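Local atomic coordinates of KP6 killer toxin subunit beta (Ustilago maydis virus P6, PDB entry 4GVB), a protein that kills sensitive fungal cells as the beta part of a secreted heterodimeric toxin, whose alpha subunit recognises cellular receptors before the beta subunit acts with the complex. Residues R20-R26 against Y39-G44; P6-V12 against G71-D77. All blocks are in the same frame, centred on the assembly; numbering follows the deposited sequence.

Contact 1: R20-R26 against Y39-G44; sequences RLDAVTR and YTEKDG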
ATOM      1  N   ARG B  20      -8.237 -12.429  -3.925  1.00 28.63           N
ATOM      2  CA  ARG B  20      -7.319 -11.459  -4.533  1.00 27.98           C
ATOM      3  C   ARG B  20      -7.570 -10.070  -3.962  1.00 23.12           C
ATOM      4  O   ARG B  20      -8.718  -9.664  -3.859  1.00 20.50           O
ATOM      5  CB  ARG B  20      -7.604 -11.339  -6.029  1.00 27.55           C
ATOM      6  CG  ARG B  20      -7.396 -12.571  -6.846  1.00 36.46           C
ATOM      7  CD  ARG B  20      -8.141 -12.428  -8.172  1.00 34.25           C
ATOM      8  NE  ARG B  20      -7.886 -11.141  -8.827  1.00 32.88           N
ATOM      9  CZ  ARG B  20      -8.336 -10.823 -10.039  1.00 37.74           C
ATOM     10  NH1 ARG B  20      -9.059 -11.702 -10.712  1.00 37.90           N
ATOM     11  NH2 ARG B  20      -8.067  -9.639 -10.586  1.00 36.73           N
ATOM     12  N   LEU B  21      -6.512  -9.342  -3.615  1.00 22.30           N
ATOM     13  CA  LEU B  21      -6.661  -7.936  -3.225  1.00 20.25           C
ATOM     14  C   LEU B  21      -5.933  -7.128  -4.269  1.00 19.04           C
ATOM     15  O   LEU B  21      -4.730  -6.889  -4.157  1.00 18.45           O
ATOM     16  CB  LEU B  21      -6.042  -7.683  -1.847  1.00 15.80           C
ATOM     17  CG  LEU B  21      -6.622  -8.418  -0.639  1.00 19.55           C
ATOM     18  CD1 LEU B  21      -5.821  -8.115   0.647  1.00 17.24           C
ATOM     19  CD2 LEU B  21      -8.075  -8.084  -0.476  1.00 19.47           C
ATOM     20  N   ASP B  22      -6.655  -6.730  -5.311  1.00 25.01           N
ATOM     21  CA  ASP B  22      -6.017  -6.208  -6.514  1.00 22.91           C
ATOM     22  C   ASP B  22      -5.173  -4.938  -6.307  1.00 19.41           C
ATOM     23  O   ASP B  22      -4.060  -4.843  -6.788  1.00 21.33           O
ATOM     24  CB  ASP B  22      -7.053  -6.034  -7.639  1.00 23.51           C
ATOM     25  CG  ASP B  22      -7.603  -7.377  -8.148  1.00 31.21           C
ATOM     26  OD1 ASP B  22      -6.949  -8.432  -7.955  1.00 24.06           O
ATOM     27  OD2 ASP B  22      -8.692  -7.373  -8.758  1.00 32.13           O
ATOM     28  N   ALA B  23      -5.700  -3.967  -5.576  1.00 21.52           N
ATOM     29  CA  ALA B  23      -4.978  -2.718  -5.374  1.00 20.38           C
ATOM     30  C   ALA B  23      -3.702  -2.937  -4.560  1.00 20.39           C
ATOM     31  O   ALA B  23      -2.693  -2.236  -4.737  1.00 18.04           O
ATOM     32  CB  ALA B  23      -5.881  -1.703  -4.708  1.00 23.80           C
ATOM     33  N   VAL B  24      -3.751  -3.921  -3.672  1.00 20.80           N
ATOM     34  CA  VAL B  24      -2.582  -4.298  -2.884  1.00 18.00           C
ATOM     35  C   VAL B  24      -1.538  -4.935  -3.802  1.00 15.61           C
ATOM     36  O   VAL B  24      -0.352  -4.594  -3.767  1.00 15.77           O
ATOM     37  CB  VAL B  24      -2.979  -5.271  -1.742  1.00 16.86           C
ATOM     38  CG1 VAL B  24      -1.780  -5.582  -0.877  1.00 15.85           C
ATOM     39  CG2 VAL B  24      -4.092  -4.655  -0.880  1.00 18.02           C
ATOM     40  N   THR B  25      -1.985  -5.876  -4.636  1.00 17.79           N
ATOM     41  CA  THR B  25      -1.099  -6.465  -5.629  1.00 14.16           C
ATOM     42  C   THR B  25      -0.484  -5.380  -6.534  1.00 16.69           C
ATOM     43  O   THR B  25       0.720  -5.390  -6.781  1.00 16.59           O
ATOM     44  CB  THR B  25      -1.827  -7.513  -6.498  1.00 15.84           C
ATOM     45  OG1 THR B  25      -2.493  -8.469  -5.652  1.00 19.13           O
ATOM     46  CG2 THR B  25      -0.846  -8.230  -7.364  1.00 17.43           C
ATOM     47  N   ARG B  26      -1.323  -4.475  -7.042  1.00 16.50           N
ATOM     48  CA  ARG B  26      -0.851  -3.382  -7.886  1.00 19.95           C
ATOM     49  C   ARG B  26       0.242  -2.561  -7.180  1.00 20.64           C
ATOM     50  O   ARG B  26       1.268  -2.213  -7.772  1.00 18.69           O
ATOM     51  CB  ARG B  26      -2.038  -2.495  -8.288  1.00 20.93           C
ATOM     52  CG  ARG B  26      -1.672  -1.239  -9.024  1.00 34.86           C
ATOM     53  CD  ARG B  26      -2.925  -0.543  -9.564  1.00 35.75           C
ATOM     54  NE  ARG B  26      -3.827  -1.488 -10.222  1.00 32.56           N
ATOM     55  CZ  ARG B  26      -5.030  -1.806  -9.767  1.00 30.69           C
ATOM     56  NH1 ARG B  26      -5.477  -1.249  -8.647  1.00 39.13           N
ATOM     57  NH2 ARG B  26      -5.783  -2.674 -10.428  1.00 31.60           N
ATOM     58  N   TYR B  39       1.646  -5.656 -13.984  1.00 31.32           N
ATOM     59  CA  TYR B  39       0.403  -6.126 -13.406  1.00 30.18           C
ATOM     60  C   TYR B  39      -0.643  -6.392 -14.474  1.00 33.14           C
ATOM     61  O   TYR B  39      -0.862  -5.564 -15.345  1.00 34.78           O
ATOM     62  CB  TYR B  39      -0.134  -5.083 -12.427  1.00 29.90           C
ATOM     63  CG  TYR B  39      -1.454  -5.484 -11.835  1.00 27.92           C
ATOM     64  CD1 TYR B  39      -1.513  -6.435 -10.826  1.00 23.91           C
ATOM     65  CD2 TYR B  39      -2.646  -4.935 -12.294  1.00 28.87           C
ATOM     66  CE1 TYR B  39      -2.716  -6.824 -10.289  1.00 24.44           C
ATOM     67  CE2 TYR B  39      -3.863  -5.317 -11.751  1.00 28.04           C
ATOM     68  CZ  TYR B  39      -3.881  -6.268 -10.743  1.00 25.09           C
ATOM     69  OH  TYR B  39      -5.065  -6.666 -10.188  1.00 25.39           O
ATOM     70  N   THR B  40      -1.310  -7.540 -14.394  1.00 33.74           N
ATOM     71  CA  THR B  40      -2.329  -7.889 -15.379  1.00 33.41           C
ATOM     72  C   THR B  40      -3.729  -7.755 -14.811  1.00 35.05           C
ATOM     73  O   THR B  40      -4.140  -8.542 -13.962  1.00 39.13           O
ATOM     74  CB  THR B  40      -2.130  -9.315 -15.913  1.00 33.10           C
ATOM     75  OG1 THR B  40      -0.814  -9.435 -16.466  1.00 29.85           O
ATOM     76  CG2 THR B  40      -3.179  -9.644 -16.976  1.00 35.27           C
ATOM     77  N   GLU B  41      -4.467  -6.762 -15.292  1.00 38.85           N
ATOM     78  CA  GLU B  41      -5.766  -6.427 -14.717  1.00 36.40           C
ATOM     79  C   GLU B  41      -6.765  -7.593 -14.609  1.00 38.84           C
ATOM     80  O   GLU B  41      -7.428  -7.740 -13.584  1.00 43.86           O
ATOM     81  CB  GLU B  41      -6.387  -5.234 -15.459  1.00 42.49           C
ATOM     82  CG  GLU B  41      -7.557  -4.580 -14.722  1.00 45.52           C
ATOM     83  CD  GLU B  41      -8.201  -3.433 -15.506  1.00 50.65           C
ATOM     84  OE1 GLU B  41      -9.195  -3.695 -16.227  1.00 46.00           O
ATOM     85  OE2 GLU B  41      -7.720  -2.272 -15.397  1.00 45.91           O
ATOM     86  N   LYS B  42      -6.871  -8.427 -15.640  1.00 38.71           N
ATOM     87  CA  LYS B  42      -7.920  -9.450 -15.658  1.00 39.44           C
ATOM     88  C   LYS B  42      -7.716 -10.608 -14.681  1.00 41.16           C
ATOM     89  O   LYS B  42      -8.680 -11.079 -14.067  1.00 42.09           O
ATOM     90  CB  LYS B  42      -8.203  -9.967 -17.081  1.00 41.19           C
ATOM     91  CG  LYS B  42      -6.984 -10.395 -17.893  1.00 40.56           C
ATOM     92  CD  LYS B  42      -7.391 -10.797 -19.320  1.00 40.41           C
ATOM     93  CE  LYS B  42      -6.178 -11.177 -20.182  1.00 33.31           C
ATOM     94  NZ  LYS B  42      -5.351  -9.981 -20.566  1.00 38.64           N
ATOM     95  N   ASP B  43      -6.475 -11.066 -14.530  1.00 36.68           N
ATOM     96  CA  ASP B  43      -6.200 -12.185 -13.631  1.00 33.73           C
ATOM     97  C   ASP B  43      -5.507 -11.758 -12.332  1.00 33.53           C
ATOM     98  O   ASP B  43      -5.344 -12.569 -11.423  1.00 29.08           O
ATOM     99  CB  ASP B  43      -5.379 -13.261 -14.339  1.00 30.32           C
ATOM    100  CG  ASP B  43      -4.044 -12.743 -14.822  1.00 33.92           C
ATOM    101  OD1 ASP B  43      -3.396 -11.965 -14.089  1.00 28.87           O
ATOM    102  OD2 ASP B  43      -3.644 -13.117 -15.943  1.00 40.33           O
ATOM    103  N   GLY B  44      -5.079 -10.500 -12.268  1.00 30.60           N
ATOM    104  CA  GLY B  44      -4.604  -9.908 -11.028  1.00 28.63           C
ATOM    105  C   GLY B  44      -3.219 -10.322 -10.564  1.00 28.02           C
ATOM    106  O   GLY B  44      -2.855 -10.105  -9.403  1.00 24.58           O
TER
HETATM  107  O   HOH W   1      -4.524  -9.353  -7.277  1.00 24.00           O
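Van der Waals contact centres on Y39, whose ring reaches toward the first turn of the helix that begins at D22. T25 meets the ring at its edge, with T25 CG2 3.7 Å from Y39 CE1 and near the ring plane. The CA of R26 stands 4.3 Å above one face of the Y39 ring, toward its rim. A bend at chi3 (-46°) swings the R26 guanidinium back until NH2 is 3.5 Å from Y39 CE2, but the planes are 81° apart, so the two groups do not stack. Y39 OH abuts the CB of D22 at 3.3 Å.

Charged and polar contacts fill the other half. R20 and D22 form a salt bridge: R20 NE gives D22 OD1 a 3.0 Å bond on its syn lone pair, close to the guanidinium plane. The pairing holds the R20 guanidinium against the turn, with D43 O 3.7 Å above the centre of its plane, and NH1 makes a weak bond to K42 O (3.4 Å). Water 1 joins D22 OD1, T25 OG1 and G44 O, while the T25 hydroxyl is also bonded to C11 N.

G44, with phi 76°, ends an alpha-turn closed by a 2.8 Å bond from G44 N to T40 O. The geometry is that of a helix N terminus, with L21 as N-cap, packed against the loop of the beta hairpin 38-47.

Contact 2: P6-V12 against G71-D77; sequences PVMCQCV and GTNCQPD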
ATOM      1  N   PRO B   6      11.097 -17.910 -12.971  1.00 40.80           N
ATOM      2  CA  PRO B   6      10.216 -16.769 -12.720  1.00 39.76           C
ATOM      3  C   PRO B   6       8.905 -17.190 -12.064  1.00 31.92           C
ATOM      4  O   PRO B   6       8.338 -18.231 -12.397  1.00 32.15           O
ATOM      5  CB  PRO B   6       9.974 -16.199 -14.124  1.00 42.12           C
ATOM      6  CG  PRO B   6      11.126 -16.743 -14.959  1.00 41.17           C
ATOM      7  CD  PRO B   6      11.370 -18.101 -14.404  1.00 42.95           C
ATOM      8  N   VAL B   7       8.437 -16.365 -11.135  1.00 30.75           N
ATOM      9  CA  VAL B   7       7.198 -16.621 -10.411  1.00 27.00           C
ATOM     10  C   VAL B   7       6.201 -15.504 -10.710  1.00 24.51           C
ATOM     11  O   VAL B   7       6.595 -14.392 -11.085  1.00 28.39           O
ATOM     12  CB  VAL B   7       7.469 -16.707  -8.879  1.00 28.38           C
ATOM     13  CG1 VAL B   7       7.806 -15.337  -8.328  1.00 27.76           C
ATOM     14  CG2 VAL B   7       6.270 -17.275  -8.150  1.00 25.34           C
ATOM     15  N   MET B   8       4.910 -15.794 -10.588  1.00 21.51           N
ATOM     16  CA  MET B   8       3.885 -14.756 -10.655  1.00 22.43           C
ATOM     17  C   MET B   8       3.049 -14.831  -9.375  1.00 22.69           C
ATOM     18  O   MET B   8       2.736 -15.916  -8.903  1.00 20.06           O
ATOM     19  CB  MET B   8       3.015 -14.907 -11.909  1.00 24.90           C
ATOM     20  CG  MET B   8       2.241 -16.213 -11.998  1.00 22.87           C
ATOM     21  SD  MET B   8       1.444 -16.452 -13.608  1.00 33.61           S
ATOM     22  CE  MET B   8       0.422 -17.863 -13.256  1.00 31.43           C
ATOM     23  N   CYS B   9       2.703 -13.675  -8.813  1.00 20.22           N
ATOM     24  CA  CYS B   9       2.084 -13.630  -7.501  1.00 20.11           C
ATOM     25  C   CYS B   9       0.942 -12.637  -7.404  1.00 18.22           C
ATOM     26  O   CYS B   9       0.908 -11.632  -8.119  1.00 18.76           O
ATOM     27  CB  CYS B   9       3.124 -13.258  -6.434  1.00 21.75           C
ATOM     28  SG  CYS B   9       4.563 -14.347  -6.280  1.00 22.27           S
ATOM     29  N   GLN B  10       0.002 -12.948  -6.517  1.00 18.18           N
ATOM     30  CA  GLN B  10      -1.067 -12.046  -6.128  1.00 17.28           C
ATOM     31  C   GLN B  10      -0.944 -11.819  -4.631  1.00 20.51           C
ATOM     32  O   GLN B  10      -0.536 -12.716  -3.895  1.00 18.70           O
ATOM     33  CB  GLN B  10      -2.440 -12.691  -6.365  1.00 21.03           C
ATOM     34  CG  GLN B  10      -2.730 -13.216  -7.762  1.00 23.03           C
ATOM     35  CD  GLN B  10      -4.090 -13.896  -7.810  1.00 29.86           C
ATOM     36  OE1 GLN B  10      -4.858 -13.727  -8.756  1.00 34.66           O
ATOM     37  NE2 GLN B  10      -4.395 -14.662  -6.777  1.00 27.66           N
ATOM     38  N   CYS B  11      -1.299 -10.622  -4.174  1.00 18.94           N
ATOM     39  CA  CYS B  11      -1.576 -10.398  -2.756  1.00 18.53           C
ATOM     40  C   CYS B  11      -2.996 -10.862  -2.488  1.00 17.20           C
ATOM     41  O   CYS B  11      -3.885 -10.619  -3.296  1.00 22.53           O
ATOM     42  CB  CYS B  11      -1.439  -8.901  -2.421  1.00 14.14           C
ATOM     43  SG  CYS B  11       0.209  -8.252  -2.714  1.00 19.56           S
ATOM     44  N   VAL B  12      -3.213 -11.538  -1.363  1.00 16.17           N
ATOM     45  CA  VAL B  12      -4.520 -12.083  -1.044  1.00 20.03           C
ATOM     46  C   VAL B  12      -4.873 -11.828   0.418  1.00 21.31           C
ATOM     47  O   VAL B  12      -3.990 -11.654   1.262  1.00 23.19           O
ATOM     48  CB  VAL B  12      -4.575 -13.610  -1.323  1.00 22.86           C
ATOM     49  CG1 VAL B  12      -4.342 -13.886  -2.803  1.00 25.72           C
ATOM     50  CG2 VAL B  12      -3.537 -14.348  -0.475  1.00 21.25           C
ATOM     51  N   GLY B  71      -1.526 -12.044   2.587  1.00 22.11           N
ATOM     52  CA  GLY B  71      -0.626 -13.136   2.303  1.00 23.51           C
ATOM     53  C   GLY B  71      -0.392 -13.091   0.812  1.00 19.84           C
ATOM     54  O   GLY B  71      -0.805 -12.141   0.143  1.00 20.44           O
ATOM     55  N   THR B  72       0.255 -14.119   0.283  1.00 17.87           N
ATOM     56  CA  THR B  72       0.549 -14.136  -1.130  1.00 17.70           C
ATOM     57  C   THR B  72       0.258 -15.505  -1.696  1.00 21.96           C
ATOM     58  O   THR B  72       0.453 -16.510  -1.026  1.00 20.14           O
ATOM     59  CB  THR B  72       2.023 -13.812  -1.407  1.00 22.66           C
ATOM     60  OG1 THR B  72       2.849 -14.831  -0.824  1.00 25.33           O
ATOM     61  CG2 THR B  72       2.393 -12.429  -0.831  1.00 21.25           C
ATOM     62  N   ASN B  73      -0.229 -15.528  -2.927  1.00 20.85           N
ATOM     63  CA  ASN B  73      -0.324 -16.768  -3.672  1.00 18.78           C
ATOM     64  C   ASN B  73       0.658 -16.625  -4.808  1.00 20.75           C
ATOM     65  O   ASN B  73       0.561 -15.683  -5.579  1.00 17.76           O
ATOM     66  CB  ASN B  73      -1.730 -16.981  -4.236  1.00 18.73           C
ATOM     67  CG  ASN B  73      -2.784 -17.159  -3.156  1.00 31.80           C
ATOM     68  OD1 ASN B  73      -2.472 -17.332  -1.972  1.00 31.61           O
ATOM     69  ND2 ASN B  73      -4.049 -17.137  -3.565  1.00 31.62           N
ATOM     70  N   CYS B  74       1.618 -17.537  -4.905  1.00 16.99           N
ATOM     71  CA  CYS B  74       2.638 -17.429  -5.936  1.00 18.89           C
ATOM     72  C   CYS B  74       2.677 -18.716  -6.729  1.00 22.71           C
ATOM     73  O   CYS B  74       2.430 -19.780  -6.180  1.00 20.02           O
ATOM     74  CB  CYS B  74       4.019 -17.169  -5.332  1.00 19.33           C
ATOM     75  SG  CYS B  74       4.264 -15.519  -4.644  1.00 19.26           S
ATOM     76  N   GLN B  75       2.985 -18.616  -8.017  1.00 19.24           N
ATOM     77  CA  GLN B  75       3.233 -19.821  -8.797  1.00 18.92           C
ATOM     78  C   GLN B  75       4.233 -19.590  -9.914  1.00 21.85           C
ATOM     79  O   GLN B  75       4.490 -18.455 -10.298  1.00 19.47           O
ATOM     80  CB  GLN B  75       1.934 -20.395  -9.346  1.00 23.13           C
ATOM     81  CG  GLN B  75       1.058 -19.430 -10.090  1.00 24.23           C
ATOM     82  CD  GLN B  75      -0.247 -20.072 -10.503  1.00 33.81           C
ATOM     83  OE1 GLN B  75      -1.269 -19.908  -9.843  1.00 40.22           O
ATOM     84  NE2 GLN B  75      -0.214 -20.826 -11.592  1.00 38.13           N
ATOM     85  N   PRO B  76       4.812 -20.677 -10.444  1.00 23.41           N
ATOM     86  CA  PRO B  76       5.726 -20.449 -11.560  1.00 26.07           C
ATOM     87  C   PRO B  76       4.969 -19.822 -12.720  1.00 21.50           C
ATOM     88  O   PRO B  76       3.811 -20.156 -12.981  1.00 20.45           O
ATOM     89  CB  PRO B  76       6.229 -21.857 -11.904  1.00 25.19           C
ATOM     90  CG  PRO B  76       5.237 -22.790 -11.300  1.00 29.06           C
ATOM     91  CD  PRO B  76       4.637 -22.104 -10.123  1.00 25.41           C
ATOM     92  N   ASP B  77       5.610 -18.866 -13.376  1.00 26.51           N
ATOM     93  CA  ASP B  77       4.992 -18.156 -14.484  1.00 22.84           C
ATOM     94  C   ASP B  77       5.197 -18.972 -15.757  1.00 25.87           C
ATOM     95  O   ASP B  77       6.325 -19.147 -16.198  1.00 29.34           O
ATOM     96  CB  ASP B  77       5.644 -16.782 -14.639  1.00 26.22           C
ATOM     97  CG  ASP B  77       4.991 -15.935 -15.719  1.00 29.17           C
ATOM     98  OD1 ASP B  77       4.237 -16.477 -16.551  1.00 29.06           O
ATOM     99  OD2 ASP B  77       5.252 -14.712 -15.744  1.00 30.28           O
TER
HETATM  100  O   HOH W   2       8.577 -19.684 -14.530  1.00 32.69           O
HETATM  101  O   HOH W   3       6.967 -13.702 -13.790  1.00 25.69           O
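The amide of N73 carries both methyls of V12 over one face: V12 CG1 is 3.6 Å from N73 CG, and CG1 and CG2 both lie more than 3 Å out of the amide plane, on the same side. Q10 brings its amide to the N73 amide at an interplanar angle of 31°. Farther along, the terminal methyl of M8 sits over one face of the Q75 amide, with M8 CE 3.6 Å from Q75 CD. M8 leaves the backbone with CG between N and the carbonyl carbon (chi1 61°), and its extended chain then places SD beside D77, crossing it at about a right angle.

The backbones pair as two antiparallel strands. M8-Q75, Q10-N73 and V12-G71 are hydrogen-bonded pairs, with M8 N to Q75 O the shortest bond at 2.7 Å; D77 N to P6 O extends the pairing. In the non-hydrogen-bonded C9-C74 pair, the CA atoms are only 4.2 Å apart and a cross-strand disulfide joins the SG atoms at 2.0 Å (chi3 111°). V7 CG2 presses to 3.0 Å from Q75 O, a tight fit. Waters 2 and 3 tie P6 O to D77 O and V7 O to D77 OD2, which also bonds Q79.

On the face bearing C9, C11, T72 and C74, helix 57-67 supplies F60, Y61 and C64, the last disulfide-bonded to C11; helix 22-29 adds V24 and A28 against C11. Strand 46-47 meets the first strand at C9, through a backbone hydrogen bond between C46 and C9, and sets R47 against M8 and D77.

How the contacts relate
From the N terminus, the chain first lays down strand 7-13, then helix 22-29, the hairpin 38-47 and helix 57-67, before strand 70-76 returns to pair with the first strand. Contact 2 therefore closes a loop of 58 residues. Contact 1 closes a much shorter one, 12 residues between its two segments, wholly within it, so the two nest without crossing. Their centres are 11 Å apart, and they meet directly at C11, whose O probably accepts a hydrogen bond from L21 N (2.9 Å). A C29-C46 disulfide also joins the helix to the hairpin. Within contact 1, L21, A23 and V24 also pack on the neighbouring alpha subunit.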